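PDB 6NSI: manganese-binding protein, which binds ferrous, manganese and nickel ions, preferring iron, and delivers them to the membrane permease of an ABC transporter for import into the cytoplasm. Local coordinates for residues S172-R176 with R177-S181; R209-M212 with R213-Y217; R275-T278 with E279-G283. All coordinates share one frame; numbering follows the deposited sequence.

Interaction 1 of 3, residues S172-R176 with R177-S181; sequences SYFTR and RYLSS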
# COMPACT_ATOMS: atom_id res chain seq x y z
N SER A 172 2.51 6.02 5.23
CA SER A 172 2.75 6.12 6.67
C SER A 172 3.33 4.83 7.24
O SER A 172 4.25 4.87 8.07
CB SER A 172 1.47 6.51 7.40
OG SER A 172 1.22 7.90 7.25
N TYR A 173 2.81 3.66 6.84
CA TYR A 173 3.37 2.40 7.34
C TYR A 173 4.81 2.21 6.86
O TYR A 173 5.68 1.82 7.64
CB TYR A 173 2.50 1.22 6.89
CG TYR A 173 1.14 1.23 7.54
CD1 TYR A 173 0.04 1.76 6.87
CD2 TYR A 173 0.95 0.71 8.81
CE1 TYR A 173 -1.21 1.76 7.45
CE2 TYR A 173 -0.29 0.73 9.41
CZ TYR A 173 -1.37 1.24 8.73
OH TYR A 173 -2.62 1.25 9.32
N PHE A 174 5.04 2.45 5.57
CA PHE A 174 6.37 2.44 4.99
C PHE A 174 7.33 3.30 5.80
O PHE A 174 8.45 2.88 6.14
CB PHE A 174 6.24 2.96 3.54
CG PHE A 174 7.52 2.98 2.75
CD1 PHE A 174 8.38 4.09 2.82
CD2 PHE A 174 7.84 1.94 1.90
CE1 PHE A 174 9.55 4.12 2.09
CE2 PHE A 174 9.00 1.95 1.16
CZ PHE A 174 9.86 3.05 1.24
N THR A 175 6.91 4.53 6.10
CA THR A 175 7.77 5.50 6.78
C THR A 175 8.09 5.05 8.20
O THR A 175 9.23 5.17 8.67
CB THR A 175 7.07 6.86 6.80
OG1 THR A 175 6.90 7.35 5.45
CG2 THR A 175 7.87 7.85 7.66
N ARG A 176 7.07 4.57 8.92
CA ARG A 176 7.25 4.10 10.29
C ARG A 176 8.20 2.91 10.35
O ARG A 176 9.06 2.83 11.24
CB ARG A 176 5.87 3.74 10.88
CG ARG A 176 5.85 3.53 12.41
CD ARG A 176 4.47 3.04 12.91
NE ARG A 176 4.08 1.76 12.29
CZ ARG A 176 2.97 1.07 12.58
NH1 ARG A 176 2.10 1.52 13.49
NH2 ARG A 176 2.72 -0.09 11.97
N ARG A 177 8.09 1.97 9.39
CA ARG A 177 8.96 0.80 9.39
C ARG A 177 10.37 1.13 8.93
O ARG A 177 11.35 0.78 9.60
CB ARG A 177 8.38 -0.32 8.52
CG ARG A 177 9.37 -1.53 8.46
CD ARG A 177 8.69 -2.84 8.14
NE ARG A 177 9.55 -4.01 8.28
CZ ARG A 177 9.68 -4.72 9.41
NH1 ARG A 177 9.02 -4.37 10.51
NH2 ARG A 177 10.47 -5.80 9.45
N TYR A 178 10.51 1.77 7.76
CA TYR A 178 11.79 1.81 7.05
C TYR A 178 12.55 3.10 7.19
O TYR A 178 13.75 3.12 6.90
CB TYR A 178 11.58 1.59 5.54
CG TYR A 178 10.97 0.25 5.20
CD1 TYR A 178 11.64 -0.93 5.50
CD2 TYR A 178 9.73 0.19 4.58
CE1 TYR A 178 11.08 -2.16 5.19
CE2 TYR A 178 9.16 -1.02 4.26
CZ TYR A 178 9.84 -2.20 4.56
OH TYR A 178 9.25 -3.41 4.24
N LEU A 179 11.89 4.19 7.55
CA LEU A 179 12.53 5.50 7.57
C LEU A 179 12.76 6.01 8.98
O LEU A 179 13.37 7.07 9.16
CB LEU A 179 11.68 6.52 6.78
CG LEU A 179 11.59 6.29 5.26
CD1 LEU A 179 10.80 7.40 4.57
CD2 LEU A 179 12.96 6.13 4.62
N SER A 180 12.31 5.27 9.99
CA SER A 180 12.27 5.76 11.36
C SER A 180 13.02 4.82 12.29
O SER A 180 13.12 3.62 12.03
CB SER A 180 10.83 5.91 11.85
OG SER A 180 10.05 6.53 10.82
N SER A 181 13.50 5.38 13.38
CA SER A 181 14.23 4.65 14.41
C SER A 181 13.27 4.01 15.41
O SER A 181 12.09 4.39 15.51
CB SER A 181 15.16 5.59 15.16
OG SER A 181 14.40 6.42 16.04
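Thr175 O is gripped by two donors from opposite faces of its carbonyl plane: the backbone Leu179 N, and the hydroxyl Ser180 OG at 2.7 Å. This marks the C-terminal end of the short helix 172-178 of a metal-binding solute-binding protein. Neither donor lies on a lone pair; both stand about 40° out of the plane, which lets one oxygen serve a backbone turn and a side chain together. Serine suits the place because its short hydroxyl can fold back onto the helix end: with OG beside its own backbone N (chi1 -45°), it reaches the carbonyl five residues earlier.

One residue earlier along each segment the contact becomes aromatic. Phe174 and Tyr178 form a T-shaped pair, ring centroids 5.2 Å apart and planes at 63°, in which the CD2 edge of the tyrosine comes over one face of the phenylalanine, toward its rim. Phe174 sends CG anti to its backbone N, carrying its ring under that edge. Leu179 CD1 lies at the rim of the same phenylalanine ring, near its plane. On the tyrosine, CG of Arg177 sits over the centre of one face, 3.7 Å above it.

The polar ends of these two residues turn to helix 129-154, where Tyr178 OH bonds to Asp147 and Arg177 NH2 makes a salt bridge with the same carboxylate. Tyrosine thus combines a packed ring with an anchored hydroxyl, whereas phenylalanine remains wholly apolar. Where the rings come closest, Phe174 CD2 is 3.7 Å from Tyr178 CD2.

Interaction 2 of 3, residues R209-M212 with R213-Y217; sequences RDIM and RVVEY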
# COMPACT_ATOMS: atom_id res chain seq x y z
N ARG A 209 -4.25 25.90 2.64
CA ARG A 209 -3.63 25.57 3.92
C ARG A 209 -2.77 24.30 3.83
O ARG A 209 -1.71 24.21 4.45
CB ARG A 209 -4.72 25.41 4.98
CG ARG A 209 -5.44 26.71 5.31
CD ARG A 209 -4.85 27.39 6.54
NE ARG A 209 -5.32 28.77 6.67
CZ ARG A 209 -4.87 29.64 7.57
NH1 ARG A 209 -3.92 29.29 8.44
NH2 ARG A 209 -5.37 30.88 7.60
N ASP A 210 -3.24 23.31 3.05
CA ASP A 210 -2.48 22.08 2.84
C ASP A 210 -1.23 22.33 2.01
O ASP A 210 -0.18 21.72 2.27
CB ASP A 210 -3.33 21.04 2.11
CG ASP A 210 -4.55 20.63 2.89
OD1 ASP A 210 -4.40 20.21 4.06
OD2 ASP A 210 -5.65 20.72 2.32
N ILE A 211 -1.34 23.17 0.97
CA ILE A 211 -0.16 23.59 0.22
C ILE A 211 0.84 24.21 1.17
O ILE A 211 2.01 23.83 1.21
CB ILE A 211 -0.54 24.57 -0.91
CG1 ILE A 211 -1.42 23.89 -1.96
CG2 ILE A 211 0.71 25.16 -1.56
CD1 ILE A 211 -1.01 22.49 -2.30
N MET A 212 0.36 25.16 1.99
CA MET A 212 1.24 25.90 2.87
C MET A 212 1.90 24.99 3.89
O MET A 212 3.10 25.11 4.17
CB MET A 212 0.47 27.01 3.58
CG MET A 212 1.37 27.84 4.52
SD MET A 212 1.27 27.31 6.25
CE MET A 212 -0.51 27.50 6.53
N ARG A 213 1.10 24.09 4.48
CA ARG A 213 1.62 23.11 5.42
C ARG A 213 2.82 22.35 4.83
O ARG A 213 3.88 22.25 5.45
CB ARG A 213 0.49 22.16 5.80
CG ARG A 213 0.84 21.05 6.74
CD ARG A 213 -0.45 20.39 7.25
NE ARG A 213 -1.35 19.99 6.15
CZ ARG A 213 -1.22 18.86 5.45
NH1 ARG A 213 -0.22 18.02 5.71
NH2 ARG A 213 -2.07 18.56 4.48
N VAL A 214 2.67 21.84 3.60
CA VAL A 214 3.75 21.05 2.99
C VAL A 214 4.94 21.93 2.61
O VAL A 214 6.11 21.53 2.75
CB VAL A 214 3.20 20.25 1.79
CG1 VAL A 214 4.30 19.41 1.14
CG2 VAL A 214 2.07 19.35 2.23
N VAL A 215 4.67 23.16 2.14
CA VAL A 215 5.75 24.09 1.81
C VAL A 215 6.60 24.40 3.04
O VAL A 215 7.84 24.39 2.98
CB VAL A 215 5.17 25.37 1.17
CG1 VAL A 215 6.19 26.52 1.16
CG2 VAL A 215 4.68 25.07 -0.25
N GLU A 216 5.96 24.66 4.18
CA GLU A 216 6.73 24.95 5.39
C GLU A 216 7.49 23.72 5.87
O GLU A 216 8.63 23.83 6.35
CB GLU A 216 5.79 25.48 6.47
CG GLU A 216 5.16 26.85 6.14
CD GLU A 216 4.48 27.50 7.34
OE1 GLU A 216 3.84 26.79 8.15
OE2 GLU A 216 4.58 28.73 7.48
N TYR A 217 6.88 22.54 5.75
CA TYR A 217 7.59 21.30 6.07
C TYR A 217 8.82 21.13 5.19
O TYR A 217 9.89 20.75 5.68
CB TYR A 217 6.64 20.12 5.91
CG TYR A 217 7.20 18.73 6.14
CD1 TYR A 217 7.89 18.05 5.14
CD2 TYR A 217 6.97 18.05 7.34
CE1 TYR A 217 8.36 16.74 5.32
CE2 TYR A 217 7.44 16.73 7.54
CZ TYR A 217 8.14 16.09 6.53
OH TYR A 217 8.60 14.78 6.69
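Arg209 O accepts from Arg213 N at 2.8 Å, the first of four successive i to i+4 bonds across the two segments, the fourth being Glu216 N to Met212 O, in the alpha-helix 208-221. Three pairs of side chains then meet along its surface.

Asp210 and Arg213, three residues apart, run side by side in the same direction and form an intrahelical salt bridge. Arg213 NH2 meets Asp210 OD1 at 2.9 Å, with a nearly straight N-H...O angle of 171°. The oxygen lies almost in the guanidinium plane, yet NH2 approaches it on the anti side and well out of the carboxylate plane, the two flat groups being turned 81° apart. A bend at chi3 (52°) folds the arginine back toward the aspartate. The other ends are held too: Asp210 OD2 takes the backbone N of Ser207, and Arg213 NH1 gives to Ser196 O. A short acid and a long, flexible base suit this spacing, and each charge is probably tempered by the other.

At Met212 the bend at chi2 brings SD over the next turn, 3.2 Å from Glu216 OE1. This is a close approach between an acid oxygen and a polarisable sulfur, and the two chains cross at a slant.

On another side Ile211 CG2 faces Val215 CG2 at 4.2 Å, branched apolar residues that fill space close to the backbone. Ile211, Val214 and Val215 all rest on Ile240 of helix 235-242, while Val214 and Tyr217 pack against Ile195 of strand 194-195 and Val165 of strand 164-165, seating the helix between its neighbours.

Interaction 3 of 3, residues R275-T278 with E279-G283; sequences RTIT and EELGG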
# COMPACT_ATOMS: atom_id res chain seq x y z
N ARG A 275 13.58 1.49 -4.65
CA ARG A 275 14.68 2.03 -5.45
C ARG A 275 14.53 3.53 -5.65
O ARG A 275 15.47 4.30 -5.43
CB ARG A 275 14.73 1.33 -6.81
CG ARG A 275 15.36 -0.06 -6.78
CD ARG A 275 15.32 -0.76 -8.16
NE ARG A 275 15.03 -2.19 -8.01
CZ ARG A 275 15.96 -3.12 -7.84
NH1 ARG A 275 17.25 -2.78 -7.81
NH2 ARG A 275 15.62 -4.40 -7.70
N THR A 276 13.33 3.96 -6.07
CA THR A 276 13.06 5.38 -6.30
C THR A 276 13.30 6.20 -5.03
O THR A 276 14.03 7.19 -5.05
CB THR A 276 11.63 5.54 -6.81
OG1 THR A 276 11.50 4.79 -8.04
CG2 THR A 276 11.28 7.03 -7.08
N ILE A 277 12.72 5.78 -3.90
CA ILE A 277 12.87 6.57 -2.69
C ILE A 277 14.33 6.58 -2.22
O ILE A 277 14.87 7.62 -1.85
CB ILE A 277 11.90 6.05 -1.61
CG1 ILE A 277 10.46 6.35 -2.06
CG2 ILE A 277 12.23 6.64 -0.20
CD1 ILE A 277 9.42 5.87 -1.11
N THR A 278 14.99 5.42 -2.25
CA THR A 278 16.38 5.35 -1.81
C THR A 278 17.28 6.25 -2.65
O THR A 278 18.07 7.04 -2.11
CB THR A 278 16.89 3.90 -1.85
OG1 THR A 278 16.05 3.07 -1.04
CG2 THR A 278 18.32 3.79 -1.30
N GLU A 279 17.16 6.16 -3.98
CA GLU A 279 18.07 6.93 -4.83
C GLU A 279 17.82 8.43 -4.70
O GLU A 279 18.77 9.22 -4.63
CB GLU A 279 17.91 6.50 -6.30
CG GLU A 279 18.72 5.27 -6.67
CD GLU A 279 18.45 4.81 -8.09
OE1 GLU A 279 17.71 5.51 -8.83
OE2 GLU A 279 18.98 3.74 -8.47
N GLU A 280 16.55 8.85 -4.68
CA GLU A 280 16.27 10.28 -4.70
C GLU A 280 16.60 10.94 -3.37
O GLU A 280 16.96 12.13 -3.35
CB GLU A 280 14.81 10.53 -5.06
CG GLU A 280 14.45 10.09 -6.49
CD GLU A 280 14.80 11.13 -7.55
OE1 GLU A 280 14.26 11.04 -8.67
OE2 GLU A 280 15.63 12.04 -7.26
N LEU A 281 16.47 10.21 -2.25
CA LEU A 281 16.82 10.74 -0.93
C LEU A 281 18.31 10.55 -0.57
O LEU A 281 18.72 10.88 0.55
CB LEU A 281 15.92 10.12 0.14
CG LEU A 281 14.45 10.56 -0.06
CD1 LEU A 281 13.58 10.04 1.06
CD2 LEU A 281 14.36 12.06 -0.12
N GLY A 282 19.12 10.05 -1.49
CA GLY A 282 20.56 10.09 -1.33
C GLY A 282 21.20 8.81 -0.87
O GLY A 282 22.40 8.82 -0.57
N GLY A 283 20.44 7.71 -0.80
CA GLY A 283 20.99 6.42 -0.42
C GLY A 283 21.55 5.66 -1.61
O GLY A 283 21.66 6.16 -2.73
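Leu281 lies alongside Ile277, one turn later, at the C-terminal end of helix 266-280, where a Schellman motif ends the helix. Its CB is 3.4 Å from Ile277 O, the carbonyl that also accepts Leu281 N, and CG stays close to that oxygen at 3.5 Å. Placed beside the backbone N (chi1 -66°), CG sends CD1 alongside the isoleucine, where it meets Ile277 CG2 at 3.9 Å. The two chains point the same way, and Leu281 also touches Ile157. Leucine and isoleucine suit this buried flank because branched carbons close over a turn without needing polar partners.

Beyond it the chain reverses. Gly282 has positive phi (100°), a conformation that glycine adopts readily, and Gly283 N reaches back to Thr278 O at 2.8 Å while Gly282 N bonds to Glu279 O. Gly283 passes close to Thr278 CG2, where a residue without a side chain fits; the other branch, Thr278 OG1, hydrogen-bonds to the backbone oxygen of Val274.

Hydrocarbon therefore seals one flank of this helix end, while backbone N-H groups from the reversed chain satisfy carbonyls that the helix itself no longer reaches.

In the fold
Interactions 1 and 3 join directly: Phe174 CE1 meets Ile277 CD1 at 3.6 Å, and both residues also pack on Leu154 of helix 129-154, so the ends of helices 172-178 and 266-280 share one apolar core. Their centres are 15 Å apart. Interaction 2 touches neither, its nearest atoms lying about 7 Å from interaction 1 and about 9 Å from interaction 3. Interaction 1 is near the iron site formed by His36, His102, His168 and Asp260: the Tyr173 side chain is about 4 Å from that of His102 and about 10 Å from the iron. Asp210 of interaction 2 instead lies about 4 Å from a bound sodium ion.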